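Local atomic coordinates of Non-structural protein 3 (PDB entry 6LN0), a protein that probably binds ADP-ribose through its macro domain and probably cleaves the viral polyprotein through a papain-like protease domain. Residues N248-K256 with Y287-V296. Sequence-based numbering, arbitrary orientation.
Sequences NGLMHLKQK and YLNGNPNRFV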
ATOM      1  N   ASN A 248      18.158  -8.631  38.164  1.00 66.66           N
ATOM      2  CA  ASN A 248      19.389  -7.856  38.357  1.00 62.96           C
ATOM      3  C   ASN A 248      19.139  -6.352  38.266  1.00 61.83           C
ATOM      4  O   ASN A 248      19.922  -5.607  37.674  1.00 67.19           O
ATOM      5  CB  ASN A 248      20.469  -8.255  37.353  1.00 67.12           C
ATOM      6  CG  ASN A 248      20.649  -9.745  37.257  1.00 71.76           C
ATOM      7  OD1 ASN A 248      19.678 -10.482  37.165  1.00 72.40           O
ATOM      8  ND2 ASN A 248      21.903 -10.200  37.272  1.00 78.40           N
ATOM      9  N   GLY A 249      18.028  -5.898  38.836  1.00 57.96           N
ATOM     10  CA  GLY A 249      17.712  -4.482  38.830  1.00 63.05           C
ATOM     11  C   GLY A 249      17.183  -3.917  37.527  1.00 68.51           C
ATOM     12  O   GLY A 249      16.767  -2.753  37.514  1.00 74.71           O
ATOM     13  N   LEU A 250      17.174  -4.684  36.432  1.00 60.89           N
ATOM     14  CA  LEU A 250      16.692  -4.204  35.144  1.00 64.57           C
ATOM     15  C   LEU A 250      15.579  -5.103  34.606  1.00 64.69           C
ATOM     16  O   LEU A 250      15.518  -6.298  34.913  1.00 67.46           O
ATOM     17  CB  LEU A 250      17.837  -4.133  34.127  1.00 58.01           C
ATOM     18  CG  LEU A 250      18.702  -5.367  33.909  1.00 55.66           C
ATOM     19  CD1 LEU A 250      18.029  -6.320  32.942  1.00 57.95           C
ATOM     20  CD2 LEU A 250      20.055  -4.953  33.368  1.00 58.36           C
ATOM     21  N   MET A 251      14.713  -4.529  33.771  1.00 63.89           N
ATOM     22  CA  MET A 251      13.687  -5.314  33.076  1.00 64.22           C
ATOM     23  C   MET A 251      14.331  -6.004  31.872  1.00 54.11           C
ATOM     24  O   MET A 251      14.800  -5.341  30.945  1.00 59.24           O
ATOM     25  CB  MET A 251      12.519  -4.419  32.669  1.00 61.49           C
ATOM     26  CG  MET A 251      11.330  -5.179  32.081  1.00 69.75           C
ATOM     27  SD  MET A 251      10.328  -6.088  33.291  1.00 69.37           S
ATOM     28  CE  MET A 251       9.315  -4.781  33.963  1.00 68.76           C
ATOM     29  N   HIS A 252      14.390  -7.331  31.904  1.00 56.80           N
ATOM     30  CA  HIS A 252      15.117  -8.131  30.930  1.00 53.96           C
ATOM     31  C   HIS A 252      14.163  -8.736  29.913  1.00 56.32           C
ATOM     32  O   HIS A 252      13.024  -9.086  30.229  1.00 57.05           O
ATOM     33  CB  HIS A 252      15.887  -9.266  31.618  1.00 52.70           C
ATOM     34  CG  HIS A 252      16.524 -10.236  30.667  1.00 49.38           C
ATOM     35  ND1 HIS A 252      17.632  -9.919  29.910  1.00 54.98           N
ATOM     36  CD2 HIS A 252      16.219 -11.520  30.358  1.00 51.44           C
ATOM     37  CE1 HIS A 252      17.977 -10.957  29.168  1.00 50.20           C
ATOM     38  NE2 HIS A 252      17.133 -11.942  29.417  1.00 50.51           N
ATOM     39  N   LEU A 253      14.652  -8.906  28.695  1.00 54.86           N
ATOM     40  CA  LEU A 253      13.848  -9.470  27.625  1.00 56.52           C
ATOM     41  C   LEU A 253      14.240 -10.931  27.489  1.00 55.15           C
ATOM     42  O   LEU A 253      15.314 -11.237  26.963  1.00 53.34           O
ATOM     43  CB  LEU A 253      14.048  -8.708  26.317  1.00 54.20           C
ATOM     44  CG  LEU A 253      13.261  -9.209  25.105  1.00 52.68           C
ATOM     45  CD1 LEU A 253      11.807  -8.776  25.167  1.00 51.10           C
ATOM     46  CD2 LEU A 253      13.890  -8.727  23.824  1.00 49.27           C
ATOM     47  N   LYS A 254      13.347 -11.822  27.943  1.00 60.77           N
ATOM     48  CA  LYS A 254      13.606 -13.261  27.983  1.00 62.25           C
ATOM     49  C   LYS A 254      14.094 -13.769  26.632  1.00 56.99           C
ATOM     50  O   LYS A 254      13.562 -13.401  25.582  1.00 61.78           O
ATOM     51  CB  LYS A 254      12.333 -14.014  28.409  1.00 61.15           C
ATOM     52  CG  LYS A 254      12.474 -15.546  28.487  1.00 60.30           C
ATOM     53  CD  LYS A 254      11.325 -16.218  29.280  1.00 61.62           C
ATOM     54  CE  LYS A 254      11.506 -16.098  30.803  1.00 77.32           C
ATOM     55  NZ  LYS A 254      10.629 -17.012  31.615  1.00 75.53           N
ATOM     56  N   GLN A 255      15.128 -14.608  26.670  1.00 57.96           N
ATOM     57  CA  GLN A 255      15.754 -15.104  25.449  1.00 60.89           C
ATOM     58  C   GLN A 255      14.741 -15.879  24.603  1.00 63.66           C
ATOM     59  O   GLN A 255      13.959 -16.686  25.116  1.00 63.10           O
ATOM     60  CB  GLN A 255      16.962 -15.978  25.814  1.00 53.02           C
ATOM     61  CG  GLN A 255      17.528 -16.852  24.701  1.00 60.94           C
ATOM     62  CD  GLN A 255      18.078 -16.054  23.530  1.00 64.66           C
ATOM     63  OE1 GLN A 255      18.978 -15.224  23.693  1.00 60.99           O
ATOM     64  NE2 GLN A 255      17.539 -16.310  22.325  1.00 66.07           N
ATOM     65  N   LYS A 256      14.749 -15.614  23.295  1.00 62.41           N
ATOM     66  CA  LYS A 256      13.760 -16.178  22.381  1.00 60.05           C
ATOM     67  C   LYS A 256      14.025 -15.735  20.952  1.00 60.99           C
ATOM     68  O   LYS A 256      14.263 -14.548  20.706  1.00 57.71           O
ATOM     69  CB  LYS A 256      12.347 -15.752  22.778  1.00 60.54           C
ATOM     70  CG  LYS A 256      11.271 -16.162  21.789  1.00 57.34           C
ATOM     71  CD  LYS A 256       9.925 -16.199  22.471  1.00 54.10           C
ATOM     72  CE  LYS A 256       8.813 -15.889  21.503  1.00 60.73           C
ATOM     73  NZ  LYS A 256       7.473 -15.932  22.170  1.00 59.21           N
ATOM     74  N   TYR A 287       7.668  -0.863  27.611  1.00 57.45           N
ATOM     75  CA  TYR A 287       8.558  -1.990  27.869  1.00 58.41           C
ATOM     76  C   TYR A 287       8.884  -2.111  29.354  1.00 61.37           C
ATOM     77  O   TYR A 287       8.797  -3.201  29.934  1.00 62.91           O
ATOM     78  CB  TYR A 287       9.836  -1.829  27.040  1.00 54.63           C
ATOM     79  CG  TYR A 287      10.950  -2.819  27.339  1.00 57.61           C
ATOM     80  CD1 TYR A 287      11.848  -2.611  28.391  1.00 56.94           C
ATOM     81  CD2 TYR A 287      11.132  -3.939  26.547  1.00 54.22           C
ATOM     82  CE1 TYR A 287      12.868  -3.513  28.648  1.00 54.05           C
ATOM     83  CE2 TYR A 287      12.162  -4.832  26.800  1.00 51.66           C
ATOM     84  CZ  TYR A 287      13.010  -4.615  27.842  1.00 50.23           C
ATOM     85  OH  TYR A 287      14.014  -5.521  28.074  1.00 62.11           O
ATOM     86  N   LEU A 288       9.254  -0.997  29.991  1.00 60.10           N
ATOM     87  CA  LEU A 288       9.644  -1.057  31.396  1.00 67.03           C
ATOM     88  C   LEU A 288       8.488  -1.445  32.309  1.00 71.19           C
ATOM     89  O   LEU A 288       8.727  -1.743  33.487  1.00 70.55           O
ATOM     90  CB  LEU A 288      10.221   0.282  31.854  1.00 57.51           C
ATOM     91  CG  LEU A 288      11.675   0.597  31.502  1.00 60.26           C
ATOM     92  CD1 LEU A 288      12.099   1.915  32.161  1.00 54.86           C
ATOM     93  CD2 LEU A 288      12.629  -0.532  31.875  1.00 52.01           C
ATOM     94  N   ASN A 289       7.258  -1.458  31.798  1.00 66.69           N
ATOM     95  CA  ASN A 289       6.090  -1.823  32.585  1.00 66.60           C
ATOM     96  C   ASN A 289       5.463  -3.146  32.162  1.00 65.37           C
ATOM     97  O   ASN A 289       4.434  -3.528  32.724  1.00 63.12           O
ATOM     98  CB  ASN A 289       5.043  -0.705  32.516  1.00 71.18           C
ATOM     99  CG  ASN A 289       5.416   0.488  33.376  1.00 75.50           C
ATOM    100  OD1 ASN A 289       6.438   0.473  34.069  1.00 78.90           O
ATOM    101  ND2 ASN A 289       4.599   1.527  33.335  1.00 72.07           N
ATOM    102  N   GLY A 290       6.039  -3.849  31.189  1.00 66.16           N
ATOM    103  CA  GLY A 290       5.548  -5.157  30.795  1.00 64.29           C
ATOM    104  C   GLY A 290       4.971  -5.256  29.400  1.00 64.42           C
ATOM    105  O   GLY A 290       4.494  -6.338  29.035  1.00 68.86           O
ATOM    106  N   ASN A 291       4.982  -4.164  28.604  1.00 66.53           N
ATOM    107  CA  ASN A 291       4.531  -4.182  27.210  1.00 62.91           C
ATOM    108  C   ASN A 291       5.715  -4.040  26.269  1.00 61.35           C
ATOM    109  O   ASN A 291       5.884  -2.988  25.640  1.00 61.95           O
ATOM    110  CB  ASN A 291       3.563  -3.047  26.883  1.00 63.16           C
ATOM    111  CG  ASN A 291       2.412  -2.977  27.824  1.00 69.88           C
ATOM    112  OD1 ASN A 291       2.451  -3.561  28.908  1.00 68.25           O
ATOM    113  ND2 ASN A 291       1.355  -2.251  27.419  1.00 73.85           N
ATOM    114  N   PRO A 292       6.527  -5.080  26.104  1.00 59.85           N
ATOM    115  CA  PRO A 292       7.726  -4.941  25.275  1.00 56.41           C
ATOM    116  C   PRO A 292       7.445  -4.816  23.781  1.00 52.78           C
ATOM    117  O   PRO A 292       8.386  -4.615  23.001  1.00 51.34           O
ATOM    118  CB  PRO A 292       8.485  -6.232  25.580  1.00 53.84           C
ATOM    119  CG  PRO A 292       7.380  -7.228  25.829  1.00 56.82           C
ATOM    120  CD  PRO A 292       6.238  -6.482  26.445  1.00 55.77           C
ATOM    121  N   ASN A 293       6.192  -4.906  23.348  1.00 49.00           N
ATOM    122  CA  ASN A 293       5.931  -5.206  21.947  1.00 52.85           C
ATOM    123  C   ASN A 293       6.344  -4.059  21.030  1.00 48.58           C
ATOM    124  O   ASN A 293       7.081  -4.268  20.061  1.00 49.94           O
ATOM    125  CB  ASN A 293       4.460  -5.556  21.758  1.00 50.80           C
ATOM    126  CG  ASN A 293       4.178  -7.001  22.091  1.00 55.91           C
ATOM    127  OD1 ASN A 293       4.775  -7.566  23.007  1.00 59.31           O
ATOM    128  ND2 ASN A 293       3.275  -7.617  21.337  1.00 62.24           N
ATOM    129  N   ARG A 294       5.900  -2.844  21.321  1.00 43.65           N
ATOM    130  CA  ARG A 294       6.187  -1.755  20.396  1.00 48.44           C
ATOM    131  C   ARG A 294       7.679  -1.432  20.377  1.00 46.86           C
ATOM    132  O   ARG A 294       8.297  -1.352  19.303  1.00 44.98           O
ATOM    133  CB  ARG A 294       5.340  -0.538  20.762  1.00 45.11           C
ATOM    134  CG  ARG A 294       3.872  -0.767  20.420  1.00 50.93           C
ATOM    135  CD  ARG A 294       2.930   0.231  21.068  1.00 58.28           C
ATOM    136  NE  ARG A 294       2.872   1.470  20.303  1.00 61.92           N
ATOM    137  CZ  ARG A 294       3.008   2.695  20.821  1.00 60.68           C
ATOM    138  NH1 ARG A 294       3.189   2.862  22.121  1.00 53.57           N
ATOM    139  NH2 ARG A 294       2.961   3.765  20.029  1.00 61.61           N
ATOM    140  N   PHE A 295       8.279  -1.289  21.563  1.00 49.45           N
ATOM    141  CA  PHE A 295       9.688  -0.919  21.673  1.00 42.69           C
ATOM    142  C   PHE A 295      10.583  -1.914  20.953  1.00 44.26           C
ATOM    143  O   PHE A 295      11.493  -1.520  20.221  1.00 44.70           O
ATOM    144  CB  PHE A 295      10.057  -0.832  23.150  1.00 51.30           C
ATOM    145  CG  PHE A 295      11.427  -0.295  23.418  1.00 47.45           C
ATOM    146  CD1 PHE A 295      11.828   0.922  22.885  1.00 47.03           C
ATOM    147  CD2 PHE A 295      12.297  -0.974  24.254  1.00 46.12           C
ATOM    148  CE1 PHE A 295      13.078   1.445  23.158  1.00 46.07           C
ATOM    149  CE2 PHE A 295      13.565  -0.456  24.544  1.00 45.96           C
ATOM    150  CZ  PHE A 295      13.955   0.752  23.996  1.00 48.79           C
ATOM    151  N   VAL A 296      10.324  -3.206  21.129  1.00 42.05           N
ATOM    152  CA  VAL A 296      11.130  -4.238  20.483  1.00 41.12           C
ATOM    153  C   VAL A 296      10.919  -4.231  18.979  1.00 39.45           C
ATOM    154  O   VAL A 296      11.867  -4.420  18.202  1.00 41.56           O
ATOM    155  CB  VAL A 296      10.801  -5.619  21.085  1.00 42.62           C
ATOM    156  CG1 VAL A 296      11.464  -6.692  20.281  1.00 39.40           C
ATOM    157  CG2 VAL A 296      11.292  -5.694  22.540  1.00 46.58           C
TER
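Y287, in the last turn of helix 278-287, reaches across to strand 250-253 and gives its phenol hydrogen to the carbonyl of M251, with Y287 OH 3.0 Å from M251 O and 43° out of the carbonyl plane. Q270 donates to the same oxygen, so two side chains grip it. Tyrosine suits this place because its long flat ring is apolar until the hydroxyl: M251 CG lies 4.1 Å from Y287 CE1, while L253 CD1 sits at the ring edge.

M251 and Y287 run alongside each other, each heading toward the other's backbone. With CG trans to the backbone N (chi1 -173°), the methionine then bends at chi2 and chi3, folding its flexible thioether so that CE ends beside L288 O; L288 CD2 packs 4.0 Å from M251 CB. G290, with phi 114°, closes a Schellman motif, a backbone shape that calls for glycine. Farther along, L253's forked end turns both methyls to V296 CG2, CD1 at 4.1 Å; valine's short branch makes a compact apolar partner, and P292 adds a ring carbon.

Apolar packing therefore joins the β-hairpin to two successive helices of the papain-like protease region, and the phenol bond fixes where the tyrosine ends.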